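Local atomic coordinates of iron-regulated outer membrane protein (Neisseria meningitidis, PDB entry 4B7O), a protein that probably imports iron across the outer membrane as a TonB-dependent transporter, perhaps in siderophore-bound form. Residues 268-279 with 302-313. Numbering follows the deposited sequence.
Sequences LSHMEDQHRGIR and PYRETTQSNTNL. Unlike the reference sequence in segment 268-279: Glu-272 (reference Lys). Unlike the reference sequence in segment 302-313: Pro-302 (reference Ser).
Ser-269 and Asn-312 form the first of five hydrogen-bonded antiparallel pairs between 268-279 and 302-313, each with two N-H...O bonds; Ser-269 N lies 2.7 Å from Asn-312 O. The pattern recurs at Met-271/Asn-310, Asp-273/Gln-308, His-275/Thr-306 and Gly-277/Arg-304; the N-to-C directions of 268-276 and 303-313 make 166°, near antiparallel.

At three of the non-hydrogen-bonded pairs a side-chain hydrogen bond joins the partners. Gln-274, its CG anti to the backbone N (chi1 178°) and its chain extended, brings NE2 to Thr-307 OG1 at 2.7 Å; the oxygen lies in the amide plane and the N-H...O angle is 176°. Glu-272 is bent at chi2, and Ser-309 OG donates to its OE2 at 2.7 Å from above the carboxylate plane. The His-270 ring meets Thr-311 OG1 edge-on through ND1, 3.1 Å away.

Charge acts more loosely at Arg-276. Glu-305 OE2 sits over one guanidinium face, 3.8 Å from Arg-276 NE, a long salt bridge without a directed N-H.

Apolar contact includes Leu-268 CD1 against Leu-313 CD1 at 3.8 Å. These side chains share one face; Ser-269, Met-271, Asp-273 and His-275, with Thr-306, Gln-308, Asn-310 and Asn-312, point to the opposite one, where Met-271 touches Leu-143 and His-275 meets Phe-137 of the plug domain. Arg-279 and Arg-304 share Glu-283, and Arg-279 also bonds Asn-101 O. Such alternation, one face turned to the plug, characterises adjacent antiparallel strands in the wall of a TonB-dependent transporter's beta-barrel.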
loop_
_atom_site.group_PDB
_atom_site.type_symbol
_atom_site.label_atom_id
_atom_site.label_comp_id
_atom_site.label_asym_id
_atom_site.label_seq_id
_atom_site.Cartn_x
_atom_site.Cartn_y
_atom_site.Cartn_z
ATOM N N LEU A 268 -7.638 20.955 6.739
ATOM C CA LEU A 268 -8.251 20.005 7.630
ATOM C C LEU A 268 -9.081 19.051 6.825
ATOM O O LEU A 268 -9.918 19.458 5.993
ATOM C CB LEU A 268 -9.170 20.726 8.609
ATOM C CG LEU A 268 -9.860 19.750 9.561
ATOM C CD1 LEU A 268 -8.829 19.110 10.453
ATOM C CD2 LEU A 268 -10.829 20.501 10.442
ATOM N N SER A 269 -8.908 17.772 7.067
ATOM C CA SER A 269 -9.651 16.931 6.267
ATOM C C SER A 269 -10.173 15.701 6.965
ATOM O O SER A 269 -9.507 15.111 7.891
ATOM C CB SER A 269 -8.773 16.540 5.059
ATOM O OG SER A 269 -7.902 15.518 5.455
ATOM N N HIS A 270 -11.317 15.260 6.435
ATOM C CA HIS A 270 -11.887 13.975 6.855
ATOM C C HIS A 270 -12.280 13.028 5.769
ATOM O O HIS A 270 -12.985 13.378 4.823
ATOM C CB HIS A 270 -13.040 14.144 7.829
ATOM C CG HIS A 270 -13.524 12.851 8.331
ATOM N ND1 HIS A 270 -12.874 12.161 9.299
ATOM C CD2 HIS A 270 -14.585 12.045 7.908
ATOM C CE1 HIS A 270 -13.494 11.002 9.503
ATOM N NE2 HIS A 270 -14.553 10.934 8.648
ATOM N N MET A 271 -11.843 11.795 5.913
ATOM C CA MET A 271 -12.046 10.823 4.870
ATOM C C MET A 271 -12.541 9.482 5.420
ATOM O O MET A 271 -12.004 9.021 6.431
ATOM C CB MET A 271 -10.723 10.627 4.145
ATOM C CG MET A 271 -10.567 9.321 3.429
ATOM S SD MET A 271 -9.001 9.416 2.502
ATOM C CE MET A 271 -8.379 7.763 2.902
ATOM N N GLU A 272 -13.514 8.858 4.733
ATOM C CA GLU A 272 -13.886 7.465 4.998
ATOM C C GLU A 272 -13.912 6.630 3.753
ATOM O O GLU A 272 -14.392 7.093 2.716
ATOM C CB GLU A 272 -15.282 7.355 5.569
ATOM C CG GLU A 272 -15.407 8.057 6.898
ATOM C CD GLU A 272 -16.193 7.268 7.936
ATOM O OE1 GLU A 272 -17.159 6.498 7.582
ATOM O OE2 GLU A 272 -15.821 7.467 9.119
ATOM N N ASP A 273 -13.475 5.389 3.877
ATOM C CA ASP A 273 -13.433 4.451 2.779
ATOM C C ASP A 273 -13.997 3.160 3.363
ATOM O O ASP A 273 -13.452 2.627 4.322
ATOM C CB ASP A 273 -11.987 4.248 2.359
ATOM C CG ASP A 273 -11.846 3.619 0.987
ATOM O OD1 ASP A 273 -12.691 2.812 0.551
ATOM O OD2 ASP A 273 -10.846 3.931 0.319
ATOM N N GLN A 274 -15.078 2.659 2.809
ATOM C CA GLN A 274 -15.762 1.564 3.444
ATOM C C GLN A 274 -16.158 0.460 2.487
ATOM O O GLN A 274 -16.676 0.745 1.417
ATOM C CB GLN A 274 -16.986 2.070 4.159
ATOM C CG GLN A 274 -17.765 0.949 4.811
ATOM C CD GLN A 274 -18.814 1.496 5.766
ATOM O OE1 GLN A 274 -19.902 1.836 5.362
ATOM N NE2 GLN A 274 -18.477 1.579 7.018
ATOM N N HIS A 275 -15.836 -0.776 2.824
ATOM C CA HIS A 275 -16.270 -1.926 2.037
ATOM C C HIS A 275 -17.327 -2.675 2.798
ATOM O O HIS A 275 -17.139 -2.957 3.977
ATOM C CB HIS A 275 -15.139 -2.919 1.847
ATOM C CG HIS A 275 -13.974 -2.363 1.113
ATOM N ND1 HIS A 275 -12.933 -3.114 0.773
ATOM C CD2 HIS A 275 -13.704 -1.074 0.649
ATOM C CE1 HIS A 275 -12.040 -2.377 0.129
ATOM N NE2 HIS A 275 -12.507 -1.124 0.057
ATOM N N ARG A 276 -18.420 -3.039 2.129
ATOM C CA ARG A 276 -19.431 -3.851 2.778
ATOM C C ARG A 276 -19.939 -4.968 1.885
ATOM O O ARG A 276 -20.108 -4.802 0.688
ATOM C CB ARG A 276 -20.551 -2.983 3.347
ATOM C CG ARG A 276 -21.205 -2.079 2.350
ATOM C CD ARG A 276 -21.254 -0.643 2.826
ATOM N NE ARG A 276 -22.567 -0.373 3.384
ATOM C CZ ARG A 276 -22.898 0.746 4.015
ATOM N NH1 ARG A 276 -22.024 1.739 4.132
ATOM N NH2 ARG A 276 -24.119 0.879 4.505
ATOM N N GLY A 277 -20.143 -6.132 2.462
ATOM C CA GLY A 277 -20.722 -7.240 1.734
ATOM C C GLY A 277 -20.640 -8.545 2.487
ATOM O O GLY A 277 -20.259 -8.568 3.652
ATOM N N ILE A 278 -21.039 -9.632 1.824
ATOM C CA ILE A 278 -20.982 -10.962 2.390
ATOM C C ILE A 278 -19.605 -11.515 2.029
ATOM O O ILE A 278 -19.340 -11.809 0.888
ATOM C CB ILE A 278 -22.115 -11.874 1.798
ATOM C CG1 ILE A 278 -23.502 -11.219 1.933
ATOM C CG2 ILE A 278 -22.117 -13.270 2.410
ATOM C CD1 ILE A 278 -23.592 -10.324 3.134
ATOM N N ARG A 279 -18.767 -11.683 3.043
ATOM C CA ARG A 279 -17.363 -11.968 2.886
ATOM C C ARG A 279 -16.936 -13.118 3.776
ATOM O O ARG A 279 -17.307 -13.138 4.959
ATOM C CB ARG A 279 -16.523 -10.729 3.244
ATOM C CG ARG A 279 -16.792 -9.516 2.367
ATOM C CD ARG A 279 -16.143 -9.647 0.995
ATOM N NE ARG A 279 -14.734 -9.274 1.018
ATOM C CZ ARG A 279 -13.898 -9.457 0.000
ATOM N NH1 ARG A 279 -14.311 -9.996 -1.135
ATOM N NH2 ARG A 279 -12.634 -9.089 0.116
ATOM N N PRO A 302 -21.660 -14.244 6.419
ATOM C CA PRO A 302 -22.035 -13.106 7.306
ATOM C C PRO A 302 -21.720 -11.787 6.639
ATOM O O PRO A 302 -20.813 -11.716 5.807
ATOM C CB PRO A 302 -21.140 -13.293 8.550
ATOM C CG PRO A 302 -19.935 -13.981 8.001
ATOM C CD PRO A 302 -20.508 -14.973 6.975
ATOM N N TYR A 303 -22.461 -10.751 6.999
ATOM C CA TYR A 303 -22.287 -9.450 6.412
ATOM C C TYR A 303 -21.134 -8.748 7.160
ATOM O O TYR A 303 -21.086 -8.794 8.378
ATOM C CB TYR A 303 -23.588 -8.672 6.585
ATOM C CG TYR A 303 -23.485 -7.212 6.226
ATOM C CD1 TYR A 303 -23.446 -6.794 4.878
ATOM C CD2 TYR A 303 -23.416 -6.257 7.214
ATOM C CE1 TYR A 303 -23.358 -5.434 4.545
ATOM C CE2 TYR A 303 -23.322 -4.903 6.896
ATOM C CZ TYR A 303 -23.290 -4.505 5.569
ATOM O OH TYR A 303 -23.177 -3.153 5.291
ATOM N N ARG A 304 -20.220 -8.119 6.426
ATOM C CA ARG A 304 -19.072 -7.486 7.038
ATOM C C ARG A 304 -18.949 -6.043 6.599
ATOM O O ARG A 304 -19.326 -5.723 5.491
ATOM C CB ARG A 304 -17.808 -8.242 6.647
ATOM C CG ARG A 304 -16.533 -7.665 7.290
ATOM C CD ARG A 304 -15.362 -8.584 7.059
ATOM N NE ARG A 304 -15.697 -9.935 7.488
ATOM C CZ ARG A 304 -15.189 -11.048 6.964
ATOM N NH1 ARG A 304 -14.283 -10.987 6.002
ATOM N NH2 ARG A 304 -15.616 -12.227 7.389
ATOM N N GLU A 305 -18.425 -5.166 7.449
ATOM C CA GLU A 305 -18.049 -3.836 6.995
ATOM C C GLU A 305 -16.661 -3.493 7.465
ATOM O O GLU A 305 -16.399 -3.467 8.669
ATOM C CB GLU A 305 -19.003 -2.771 7.493
ATOM C CG GLU A 305 -20.402 -2.810 6.890
ATOM C CD GLU A 305 -21.330 -1.774 7.523
ATOM O OE1 GLU A 305 -20.909 -1.167 8.519
ATOM O OE2 GLU A 305 -22.466 -1.555 7.023
ATOM N N THR A 306 -15.787 -3.214 6.500
ATOM C CA THR A 306 -14.422 -2.804 6.758
ATOM C C THR A 306 -14.200 -1.340 6.338
ATOM O O THR A 306 -14.467 -0.934 5.197
ATOM C CB THR A 306 -13.430 -3.748 6.069
ATOM O OG1 THR A 306 -13.821 -5.088 6.359
ATOM C CG2 THR A 306 -12.007 -3.535 6.639
ATOM N N THR A 307 -13.704 -0.554 7.273
ATOM C CA THR A 307 -13.649 0.884 7.107
ATOM C C THR A 307 -12.273 1.428 7.473
ATOM O O THR A 307 -11.683 1.010 8.454
ATOM C CB THR A 307 -14.682 1.548 8.018
ATOM O OG1 THR A 307 -15.946 0.902 7.813
ATOM C CG2 THR A 307 -14.791 3.036 7.709
ATOM N N GLN A 308 -11.769 2.344 6.663
ATOM C CA GLN A 308 -10.592 3.117 7.000
ATOM C C GLN A 308 -11.042 4.557 7.038
ATOM O O GLN A 308 -11.680 5.041 6.089
ATOM C CB GLN A 308 -9.504 2.929 5.932
ATOM C CG GLN A 308 -8.158 3.543 6.317
ATOM C CD GLN A 308 -7.031 3.155 5.368
ATOM O OE1 GLN A 308 -6.276 2.232 5.640
ATOM N NE2 GLN A 308 -6.941 3.841 4.228
ATOM N N SER A 309 -10.715 5.248 8.114
ATOM C CA SER A 309 -11.080 6.656 8.293
ATOM C C SER A 309 -9.875 7.445 8.638
ATOM O O SER A 309 -8.998 6.955 9.320
ATOM C CB SER A 309 -12.056 6.826 9.455
ATOM O OG SER A 309 -13.309 6.501 8.934
ATOM N N ASN A 310 -9.868 8.701 8.234
ATOM C CA ASN A 310 -8.715 9.551 8.444
ATOM C C ASN A 310 -9.138 10.973 8.758
ATOM O O ASN A 310 -9.843 11.606 7.963
ATOM C CB ASN A 310 -7.858 9.538 7.167
ATOM C CG ASN A 310 -6.421 9.942 7.430
ATOM O OD1 ASN A 310 -5.983 10.030 8.594
ATOM N ND2 ASN A 310 -5.660 10.182 6.351
ATOM N N THR A 311 -8.704 11.496 9.891
ATOM C CA THR A 311 -8.844 12.919 10.140
ATOM C C THR A 311 -7.479 13.576 10.154
ATOM O O THR A 311 -6.581 13.194 10.924
ATOM C CB THR A 311 -9.532 13.161 11.493
ATOM O OG1 THR A 311 -10.728 12.401 11.475
ATOM C CG2 THR A 311 -9.887 14.601 11.660
ATOM N N ASN A 312 -7.298 14.558 9.301
ATOM C CA ASN A 312 -5.935 15.004 9.052
ATOM C C ASN A 312 -5.872 16.479 9.115
ATOM O O ASN A 312 -6.719 17.188 8.520
ATOM C CB ASN A 312 -5.400 14.538 7.693
ATOM C CG ASN A 312 -3.837 14.605 7.630
ATOM O OD1 ASN A 312 -3.133 13.653 7.954
ATOM N ND2 ASN A 312 -3.320 15.735 7.262
ATOM N N LEU A 313 -4.862 16.952 9.834
ATOM C CA LEU A 313 -4.576 18.355 9.802
ATOM C C LEU A 313 -3.191 18.559 9.276
ATOM O O LEU A 313 -2.263 17.972 9.795
ATOM C CB LEU A 313 -4.670 18.903 11.209
ATOM C CG LEU A 313 -4.517 20.406 11.416
ATOM C CD1 LEU A 313 -5.649 21.198 10.777
ATOM C CD2 LEU A 313 -4.544 20.661 12.910
HETATM O O HOH W 1 -8.546 13.083 5.702
#